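Long-range contacts in ABC transporter, substrate-binding protein (Streptococcus pneumoniae, PDB 5G5Y), which binds short- and long-chain fructooligosaccharides, preferring tetrasaccharides and larger, and delivers them to an ABC transporter for import: residues Ala440-Tyr445 with Tyr473-Tyr478; Ile203-Asp208 with Asp219-Asn224; Asp223-Lys228 with Thr461-Tyr466. All blocks are in the same frame, centred on the assembly; numbering follows the deposited sequence.

Contact 1: residues Ala440-Tyr445 with Tyr473-Tyr478; sequences ADMNDY and YGLSDY. With ZN (zinc ion), chain H.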
loop_
_atom_site.group_PDB
_atom_site.type_symbol
_atom_site.label_atom_id
_atom_site.label_comp_id
_atom_site.label_asym_id
_atom_site.label_seq_id
_atom_site.Cartn_x
_atom_site.Cartn_y
_atom_site.Cartn_z
ATOM N N ALA A 440 -7.888 16.701 -7.263
ATOM C CA ALA A 440 -7.286 17.144 -8.524
ATOM C C ALA A 440 -6.891 18.624 -8.450
ATOM O O ALA A 440 -5.880 19.006 -8.997
ATOM C CB ALA A 440 -8.196 16.874 -9.699
ATOM N N ASP A 441 -7.670 19.447 -7.754
ATOM C CA ASP A 441 -7.375 20.863 -7.621
ATOM C C ASP A 441 -6.290 21.149 -6.624
ATOM O O ASP A 441 -5.456 22.051 -6.843
ATOM C CB ASP A 441 -8.618 21.648 -7.183
ATOM C CG ASP A 441 -9.635 21.878 -8.321
ATOM O OD1 ASP A 441 -9.445 21.452 -9.490
ATOM O OD2 ASP A 441 -10.627 22.548 -7.986
ATOM N N MET A 442 -6.335 20.474 -5.469
ATOM C CA MET A 442 -5.472 20.889 -4.358
ATOM C C MET A 442 -4.152 20.111 -4.191
ATOM O O MET A 442 -3.216 20.702 -3.694
ATOM C CB MET A 442 -6.207 21.028 -3.028
ATOM C CG MET A 442 -6.426 19.804 -2.211
ATOM S SD MET A 442 -7.155 20.244 -0.603
ATOM C CE MET A 442 -7.552 18.538 -0.181
ATOM N N ASN A 443 -4.070 18.863 -4.661
ATOM C CA ASN A 443 -2.932 17.995 -4.319
ATOM C C ASN A 443 -1.612 18.537 -4.838
ATOM O O ASN A 443 -0.633 18.670 -4.071
ATOM C CB ASN A 443 -3.159 16.543 -4.755
ATOM C CG ASN A 443 -4.156 15.820 -3.850
ATOM O OD1 ASN A 443 -4.622 16.385 -2.859
ATOM N ND2 ASN A 443 -4.469 14.580 -4.175
ATOM N N ASP A 444 -1.570 18.879 -6.116
ATOM C CA ASP A 444 -0.349 19.422 -6.721
ATOM C C ASP A 444 -0.004 20.770 -6.105
ATOM O O ASP A 444 1.160 21.056 -5.900
ATOM C CB ASP A 444 -0.460 19.544 -8.254
ATOM C CG ASP A 444 -0.472 18.165 -8.983
ATOM O OD1 ASP A 444 0.110 17.196 -8.486
ATOM O OD2 ASP A 444 -1.059 18.057 -10.091
ATOM N N TYR A 445 -1.014 21.569 -5.779
ATOM C CA TYR A 445 -0.810 22.875 -5.097
ATOM C C TYR A 445 -0.121 22.728 -3.735
ATOM O O TYR A 445 0.807 23.472 -3.380
ATOM C CB TYR A 445 -2.159 23.602 -4.942
ATOM C CG TYR A 445 -2.092 24.852 -4.119
ATOM C CD1 TYR A 445 -1.523 26.023 -4.633
ATOM C CD2 TYR A 445 -2.586 24.882 -2.827
ATOM C CE1 TYR A 445 -1.452 27.170 -3.859
ATOM C CE2 TYR A 445 -2.515 26.012 -2.045
ATOM C CZ TYR A 445 -1.933 27.169 -2.565
ATOM O OH TYR A 445 -1.857 28.305 -1.772
ATOM N N TYR A 473 -10.414 25.899 -2.626
ATOM C CA TYR A 473 -10.480 24.614 -3.298
ATOM C C TYR A 473 -11.442 23.616 -2.651
ATOM O O TYR A 473 -11.645 22.526 -3.205
ATOM C CB TYR A 473 -9.112 23.948 -3.387
ATOM C CG TYR A 473 -8.142 24.563 -4.360
ATOM C CD1 TYR A 473 -8.514 24.868 -5.674
ATOM C CD2 TYR A 473 -6.840 24.801 -3.981
ATOM C CE1 TYR A 473 -7.596 25.387 -6.571
ATOM C CE2 TYR A 473 -5.917 25.307 -4.864
ATOM C CZ TYR A 473 -6.298 25.603 -6.161
ATOM O OH TYR A 473 -5.352 26.140 -6.982
ATOM N N GLY A 474 -11.993 23.943 -1.495
ATOM C CA GLY A 474 -13.058 23.147 -0.903
ATOM C C GLY A 474 -12.648 22.292 0.292
ATOM O O GLY A 474 -13.310 21.283 0.581
ATOM N N LEU A 475 -11.569 22.675 0.978
ATOM C CA LEU A 475 -11.078 21.886 2.104
ATOM C C LEU A 475 -12.159 21.593 3.152
ATOM O O LEU A 475 -12.270 20.453 3.609
ATOM C CB LEU A 475 -9.870 22.554 2.769
ATOM C CG LEU A 475 -9.236 21.784 3.931
ATOM C CD1 LEU A 475 -8.746 20.444 3.427
ATOM C CD2 LEU A 475 -8.126 22.613 4.557
ATOM N N SER A 476 -12.962 22.586 3.551
ATOM C CA SER A 476 -13.974 22.303 4.563
ATOM C C SER A 476 -14.983 21.267 4.090
ATOM O O SER A 476 -15.402 20.433 4.874
ATOM C CB SER A 476 -14.683 23.561 5.074
ATOM O OG SER A 476 -15.389 24.193 4.037
ATOM N N ASP A 477 -15.364 21.296 2.820
ATOM C CA ASP A 477 -16.302 20.300 2.291
ATOM C C ASP A 477 -15.680 18.916 2.251
ATOM O O ASP A 477 -16.337 17.926 2.576
ATOM C CB ASP A 477 -16.778 20.686 0.894
ATOM C CG ASP A 477 -17.701 21.904 0.896
ATOM O OD1 ASP A 477 -18.266 22.278 1.936
ATOM O OD2 ASP A 477 -17.865 22.501 -0.171
ATOM N N TYR A 478 -14.439 18.869 1.799
ATOM C CA TYR A 478 -13.617 17.642 1.774
ATOM C C TYR A 478 -13.633 16.932 3.139
ATOM O O TYR A 478 -13.967 15.746 3.252
ATOM C CB TYR A 478 -12.179 18.025 1.390
ATOM C CG TYR A 478 -11.238 16.862 1.181
ATOM C CD1 TYR A 478 -11.246 16.181 -0.015
ATOM C CD2 TYR A 478 -10.336 16.454 2.163
ATOM C CE1 TYR A 478 -10.420 15.124 -0.257
ATOM C CE2 TYR A 478 -9.476 15.375 1.927
ATOM C CZ TYR A 478 -9.531 14.729 0.699
ATOM O OH TYR A 478 -8.732 13.672 0.349
HETATM ZN ZN ZN H . -12.151 22.968 -9.270
HETATM O O HOH W 1 -12.070 21.839 -5.742
#
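Tyr473 lies against Asp441, Met442 and Tyr445 of helix 429-455 from the tight turn between helices 459-472 and 475-492. Here helix 459-472 ends in a Schellman motif at Gly474, whose positive phi lets the chain turn at once into helix 475-492, with Gly474 as its N-cap residue. Tyr473 is met on a face and at an edge. Over one face, offset toward the rim, lies the backbone O of Asp441, 3.7 Å above the ring plane. CB of Asp441 reaches 3.6 Å from CD1 of Tyr473. The edge of the ring points at the face of Tyr445 in a T-shaped pair, planes 67° apart, with CE2 of Tyr473 3.9 Å from CG of Tyr445. Among the apolar contacts, the extended Met442 chain, its CG between backbone N and carbonyl carbon (chi1 83°), reaches toward Tyr478 and crosses it at about a right angle. Its CE ends 4.1 Å from the centroid of the Tyr478 ring, only 6° off the normal, a CH-pi contact over the face; Leu475 CD1 and the Phe220 ring also touch this methyl. The polar link between the segments runs through water, at the partly exposed Asp441, while Tyr478 OH hydrogen-bonds to OE2 of Glu439. OD2 of Asp441 binds a zinc ion at 2.0 Å, together with His437 one turn earlier, and a water donates both to that OD2, at 2.8 Å, and to Tyr473 O, at 2.7 Å.

Contact 2: residues Ile203-Asp208 with Asp219-Asn224; sequences IGDNDD and DFTADN. With CA (calcium ion), chain D.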
loop_
_atom_site.group_PDB
_atom_site.type_symbol
_atom_site.label_atom_id
_atom_site.label_comp_id
_atom_site.label_asym_id
_atom_site.label_seq_id
_atom_site.Cartn_x
_atom_site.Cartn_y
_atom_site.Cartn_z
ATOM N N ILE A 203 1.761 15.376 15.325
ATOM C CA ILE A 203 0.721 15.019 14.335
ATOM C C ILE A 203 1.266 14.399 13.054
ATOM O O ILE A 203 0.898 13.256 12.682
ATOM C CB ILE A 203 -0.224 16.196 14.006
ATOM C CG1 ILE A 203 -0.848 16.696 15.307
ATOM C CG2 ILE A 203 -1.310 15.734 13.055
ATOM C CD1 ILE A 203 -1.773 17.883 15.189
ATOM N N GLY A 204 2.080 15.165 12.344
ATOM C CA GLY A 204 2.761 14.647 11.177
ATOM C C GLY A 204 1.910 14.693 9.926
ATOM O O GLY A 204 1.006 15.526 9.807
ATOM N N ASP A 205 2.219 13.806 8.994
ATOM C CA ASP A 205 1.686 13.878 7.630
ATOM C C ASP A 205 1.668 12.495 6.964
ATOM O O ASP A 205 2.399 11.588 7.355
ATOM C CB ASP A 205 2.529 14.858 6.805
ATOM C CG ASP A 205 1.867 15.277 5.485
ATOM O OD1 ASP A 205 0.599 15.281 5.412
ATOM O OD2 ASP A 205 2.634 15.616 4.516
ATOM N N ASN A 206 0.845 12.339 5.936
ATOM C CA ASN A 206 0.910 11.137 5.109
ATOM C C ASN A 206 0.443 11.491 3.710
ATOM O O ASN A 206 0.068 12.649 3.481
ATOM C CB ASN A 206 0.116 9.996 5.731
ATOM C CG ASN A 206 -1.347 10.325 5.936
ATOM O OD1 ASN A 206 -1.990 10.967 5.092
ATOM N ND2 ASN A 206 -1.909 9.838 7.035
ATOM N N ASP A 207 0.465 10.528 2.795
ATOM C CA ASP A 207 0.158 10.826 1.374
ATOM C C ASP A 207 -1.272 11.288 1.149
ATOM O O ASP A 207 -1.532 11.897 0.132
ATOM C CB ASP A 207 0.516 9.632 0.476
ATOM C CG ASP A 207 2.017 9.458 0.306
ATOM O OD1 ASP A 207 2.780 10.399 0.667
ATOM O OD2 ASP A 207 2.454 8.392 -0.196
ATOM N N ASP A 208 -2.195 10.981 2.062
ATOM C CA ASP A 208 -3.574 11.515 1.999
ATOM C C ASP A 208 -3.741 12.865 2.720
ATOM O O ASP A 208 -4.812 13.454 2.674
ATOM C CB ASP A 208 -4.553 10.552 2.659
ATOM C CG ASP A 208 -4.576 9.185 1.992
ATOM O OD1 ASP A 208 -4.650 9.111 0.758
ATOM O OD2 ASP A 208 -4.508 8.163 2.709
ATOM N N ASP A 219 -8.469 14.761 10.725
ATOM C CA ASP A 219 -7.615 15.970 10.705
ATOM C C ASP A 219 -6.825 16.066 9.409
ATOM O O ASP A 219 -6.096 15.133 9.029
ATOM C CB ASP A 219 -6.690 15.929 11.936
ATOM C CG ASP A 219 -5.801 17.180 12.093
ATOM O OD1 ASP A 219 -6.140 18.258 11.582
ATOM O OD2 ASP A 219 -4.759 17.082 12.771
ATOM N N PHE A 220 -6.988 17.185 8.697
ATOM C CA PHE A 220 -6.184 17.464 7.501
ATOM C C PHE A 220 -4.819 17.934 7.967
ATOM O O PHE A 220 -4.722 18.897 8.720
ATOM C CB PHE A 220 -6.853 18.500 6.614
ATOM C CG PHE A 220 -6.198 18.673 5.287
ATOM C CD1 PHE A 220 -6.370 17.731 4.306
ATOM C CD2 PHE A 220 -5.436 19.817 5.016
ATOM C CE1 PHE A 220 -5.801 17.905 3.055
ATOM C CE2 PHE A 220 -4.842 19.979 3.764
ATOM C CZ PHE A 220 -5.044 19.016 2.801
ATOM N N THR A 221 -3.768 17.221 7.608
ATOM C CA THR A 221 -2.475 17.480 8.208
ATOM C C THR A 221 -1.771 18.702 7.628
ATOM O O THR A 221 -0.948 19.317 8.288
ATOM C CB THR A 221 -1.560 16.270 8.049
ATOM O OG1 THR A 221 -1.497 15.938 6.671
ATOM C CG2 THR A 221 -2.089 15.079 8.845
ATOM N N ALA A 222 -2.089 19.057 6.395
ATOM C CA ALA A 222 -1.326 20.071 5.717
ATOM C C ALA A 222 -1.793 21.531 5.925
ATOM O O ALA A 222 -1.273 22.418 5.265
ATOM C CB ALA A 222 -1.230 19.717 4.250
ATOM N N ASP A 223 -2.720 21.784 6.846
ATOM C CA ASP A 223 -2.995 23.159 7.334
ATOM C C ASP A 223 -2.729 23.332 8.842
ATOM O O ASP A 223 -3.192 24.292 9.423
ATOM C CB ASP A 223 -4.431 23.559 6.992
ATOM C CG ASP A 223 -5.475 22.779 7.794
ATOM O OD1 ASP A 223 -5.086 21.768 8.460
ATOM O OD2 ASP A 223 -6.657 23.198 7.745
ATOM N N ASN A 224 -1.988 22.399 9.462
ATOM C CA ASN A 224 -1.701 22.448 10.900
ATOM C C ASN A 224 -0.432 23.300 11.143
ATOM O O ASN A 224 0.507 23.250 10.356
ATOM C CB ASN A 224 -1.412 21.037 11.432
ATOM C CG ASN A 224 -2.647 20.158 11.485
ATOM O OD1 ASN A 224 -3.807 20.647 11.513
ATOM N ND2 ASN A 224 -2.425 18.861 11.561
HETATM CA CA CA D . -5.753 20.308 10.334
HETATM O O HOH W 2 0.329 18.081 10.756
HETATM O O HOH W 3 -8.166 19.734 9.607
HETATM O O HOH W 4 -6.533 20.636 12.499
HETATM O O HOH W 5 -6.831 22.370 11.195
#
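Thr221 and Asp205 join the loop 203-208 to the end of strand 218-220, where the chain turns into a calcium-binding loop. The direct polar link is one hydrogen bond: OG1 of Thr221 donates to OD1 of Asp205 over a short 2.5 Å, on the anti side of the carboxylate and 25° out of its plane. The same OD1 is hydrogen-bonded to His209 ND1, so two partners grip it. A water adds a second link, 2.8 Å from Gly204 O and accepting from ND2 of Asn224 at 3.0 Å. Ile203 sets its methyls against polar groups: CG2, anti to the backbone N, lies 3.6 Å from ND2 of Asn224, and CD1 borders the same amide and OD2 of Asp219. The calcium ion is held by Asp219 OD1, Phe220 O, Asp223 OD1, Asn224 OD1, at 2.3 Å for the last, and three waters. Asn224 ND2 donates to Asp219 OD2 over 3.2 Å, tying two ligands together through the atoms that do not touch the metal. With its carbonyl oxygen on calcium, the Asn224 amide is probably polarised, which would make its N-H groups better donors to the carboxylate and the bridging water.

Contact 3: residues Asp223-Lys228 with Thr461-Tyr466; sequences DNDNYK and TEWDDY. With CA (calcium ion), chain D.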
loop_
_atom_site.group_PDB
_atom_site.type_symbol
_atom_site.label_atom_id
_atom_site.label_comp_id
_atom_site.label_asym_id
_atom_site.label_seq_id
_atom_site.Cartn_x
_atom_site.Cartn_y
_atom_site.Cartn_z
ATOM N N ASP A 223 -2.720 21.784 6.846
ATOM C CA ASP A 223 -2.995 23.159 7.334
ATOM C C ASP A 223 -2.729 23.332 8.842
ATOM O O ASP A 223 -3.192 24.292 9.423
ATOM C CB ASP A 223 -4.431 23.559 6.992
ATOM C CG ASP A 223 -5.475 22.779 7.794
ATOM O OD1 ASP A 223 -5.086 21.768 8.460
ATOM O OD2 ASP A 223 -6.657 23.198 7.745
ATOM N N ASN A 224 -1.988 22.399 9.462
ATOM C CA ASN A 224 -1.701 22.448 10.900
ATOM C C ASN A 224 -0.432 23.300 11.143
ATOM O O ASN A 224 0.507 23.250 10.356
ATOM C CB ASN A 224 -1.412 21.037 11.432
ATOM C CG ASN A 224 -2.647 20.158 11.485
ATOM O OD1 ASN A 224 -3.807 20.647 11.513
ATOM N ND2 ASN A 224 -2.425 18.861 11.561
ATOM N N ASP A 225 -0.400 24.032 12.247
ATOM C CA ASP A 225 0.841 24.706 12.678
ATOM C C ASP A 225 2.020 23.731 12.730
ATOM O O ASP A 225 3.150 24.117 12.454
ATOM C CB ASP A 225 0.654 25.338 14.043
ATOM C CG ASP A 225 -0.326 26.508 14.021
ATOM O OD1 ASP A 225 -0.750 26.946 12.917
ATOM O OD2 ASP A 225 -0.643 26.997 15.124
ATOM N N ASN A 226 1.745 22.472 13.078
ATOM C CA ASN A 226 2.795 21.419 13.160
ATOM C C ASN A 226 3.449 21.162 11.832
ATOM O O ASN A 226 4.625 20.902 11.761
ATOM C CB ASN A 226 2.225 20.087 13.678
ATOM C CG ASN A 226 1.304 20.273 14.857
ATOM O OD1 ASN A 226 0.199 20.814 14.683
ATOM N ND2 ASN A 226 1.755 19.911 16.075
ATOM N N TYR A 227 2.641 21.203 10.774
ATOM C CA TYR A 227 3.107 20.968 9.435
ATOM C C TYR A 227 4.016 22.119 8.984
ATOM O O TYR A 227 5.023 21.880 8.345
ATOM C CB TYR A 227 1.920 20.864 8.514
ATOM C CG TYR A 227 2.191 20.594 7.074
ATOM C CD1 TYR A 227 2.426 21.637 6.210
ATOM C CD2 TYR A 227 2.123 19.290 6.543
ATOM C CE1 TYR A 227 2.595 21.411 4.859
ATOM C CE2 TYR A 227 2.339 19.055 5.178
ATOM C CZ TYR A 227 2.562 20.129 4.351
ATOM O OH TYR A 227 2.757 19.939 2.993
ATOM N N LYS A 228 3.610 23.347 9.304
ATOM C CA LYS A 228 4.437 24.537 9.058
ATOM C C LYS A 228 5.815 24.387 9.733
ATOM O O LYS A 228 6.825 24.660 9.092
ATOM C CB LYS A 228 3.704 25.811 9.487
ATOM C CG LYS A 228 4.579 27.050 9.456
ATOM C CD LYS A 228 3.776 28.324 9.580
ATOM C CE LYS A 228 3.472 28.675 11.003
ATOM N NZ LYS A 228 3.114 30.126 11.060
ATOM N N THR A 461 5.115 34.275 5.944
ATOM C CA THR A 461 4.251 35.307 5.380
ATOM C C THR A 461 3.145 34.744 4.494
ATOM O O THR A 461 2.060 35.325 4.407
ATOM C CB THR A 461 5.098 36.390 4.664
ATOM O OG1 THR A 461 5.978 36.934 5.647
ATOM C CG2 THR A 461 4.236 37.496 4.123
ATOM N N GLU A 462 3.404 33.595 3.875
ATOM C CA GLU A 462 2.511 33.029 2.886
ATOM C C GLU A 462 1.500 32.041 3.487
ATOM O O GLU A 462 0.543 31.666 2.798
ATOM C CB GLU A 462 3.337 32.290 1.820
ATOM C CG GLU A 462 4.170 33.224 0.965
ATOM C CD GLU A 462 4.921 32.539 -0.169
ATOM O OE1 GLU A 462 4.671 31.333 -0.463
ATOM O OE2 GLU A 462 5.727 33.258 -0.815
ATOM N N TRP A 463 1.728 31.637 4.739
ATOM C CA TRP A 463 0.942 30.564 5.367
ATOM C C TRP A 463 -0.557 30.850 5.411
ATOM O O TRP A 463 -1.366 30.001 4.995
ATOM C CB TRP A 463 1.506 30.238 6.751
ATOM C CG TRP A 463 0.804 29.107 7.474
ATOM C CD1 TRP A 463 -0.031 29.215 8.542
ATOM C CD2 TRP A 463 0.915 27.713 7.180
ATOM N NE1 TRP A 463 -0.462 27.957 8.930
ATOM C CE2 TRP A 463 0.109 27.023 8.110
ATOM C CE3 TRP A 463 1.627 26.974 6.213
ATOM C CZ2 TRP A 463 -0.011 25.635 8.100
ATOM C CZ3 TRP A 463 1.519 25.599 6.213
ATOM C CH2 TRP A 463 0.705 24.940 7.155
ATOM N N ASP A 464 -0.932 32.036 5.892
ATOM C CA ASP A 464 -2.361 32.376 6.049
ATOM C C ASP A 464 -3.088 32.394 4.701
ATOM O O ASP A 464 -4.191 31.818 4.581
ATOM C CB ASP A 464 -2.571 33.692 6.828
ATOM C CG ASP A 464 -2.386 33.535 8.333
ATOM O OD1 ASP A 464 -2.214 32.397 8.846
ATOM O OD2 ASP A 464 -2.423 34.574 9.031
ATOM N N ASP A 465 -2.471 32.966 3.670
ATOM C CA ASP A 465 -3.127 32.958 2.340
ATOM C C ASP A 465 -3.230 31.544 1.740
ATOM O O ASP A 465 -4.152 31.234 0.987
ATOM C CB ASP A 465 -2.406 33.838 1.320
ATOM C CG ASP A 465 -2.656 35.335 1.531
ATOM O OD1 ASP A 465 -3.531 35.717 2.307
ATOM O OD2 ASP A 465 -1.954 36.136 0.893
ATOM N N TYR A 466 -2.240 30.711 2.035
ATOM C CA TYR A 466 -2.256 29.323 1.581
ATOM C C TYR A 466 -3.440 28.584 2.151
ATOM O O TYR A 466 -4.120 27.895 1.424
ATOM C CB TYR A 466 -0.949 28.644 1.957
ATOM C CG TYR A 466 -0.935 27.130 2.146
ATOM C CD1 TYR A 466 -0.744 26.278 1.059
ATOM C CD2 TYR A 466 -0.992 26.569 3.426
ATOM C CE1 TYR A 466 -0.664 24.882 1.217
ATOM C CE2 TYR A 466 -0.908 25.189 3.601
ATOM C CZ TYR A 466 -0.739 24.351 2.502
ATOM O OH TYR A 466 -0.608 23.015 2.677
HETATM CA CA CA D . -5.753 20.308 10.334
HETATM O O HOH W 6 -2.266 26.639 10.826
HETATM O O HOH W 7 2.086 22.278 1.678
HETATM O O HOH W 4 -6.533 20.636 12.499
HETATM O O HOH W 3 -8.166 19.734 9.607
HETATM O O HOH W 5 -6.831 22.370 11.195
#
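At the first turn of helix 225-239, directly after the calcium-binding loop, Trp463 of helix 459-472 inserts its indole against Asp223, Asn224, Tyr227 and Lys228. A chi1 of -178° sets CG of Trp463 anti to the backbone N, and the indole beyond it reaches helix 225-239. Lys228 crosses one face obliquely. CB stands over the six-membered ring, 3.8 Å from its centroid and 4° off the normal, a CH-pi contact; CD lies 3.7 Å from Trp463 CG; the chain then bends at chi3, and NZ forms an off-centre cation-pi contact with the five-membered ring, 4.6 Å from its centroid. Tyr466, one turn on in helix 459-472, puts CD2 over the opposite face, and the indole is thereby sandwiched. At the edge, near the ring plane, Tyr227 CD1 approaches Trp463 CH2 to 3.8 Å. Asn224 O, which accepts from Lys228 N at the helix start, lies 3.3 Å from CZ2 of Trp463. The indole N-H is satisfied by water: NE1 donates in plane to a molecule 2.9 Å away, which itself donates to Asp223 O and to Asp225 OD1. The Tyr466 OH is hydrogen-bonded to Ala222 O, and a second water joins the two tyrosines, lying 2.8 Å from Tyr227 OH and donating to Tyr466 OH.

All three contacts lie on one side of the chain's centre and meet around one calcium loop. Contact 2 is the most buried and holds all four protein ligands of the ion; contacts 1 and 3, partly buried, are helix packing around it. Contacts 2 and 3 share Asp223 and Asn224, so the loop that binds calcium also starts helix 225-239. Helix 459-472 connects the outer two: it carries Trp463 and ends at the turn of contact 1, and Tyr445 OH touches Tyr466 CA. Leu475 packs on Phe220 and Asp223. Contact 2 joins its segments by a hydrogen bond and a water, beside the metal site formed by 219-224; aromatic faces dominate the helical pair, with contact 1 adding a zinc site.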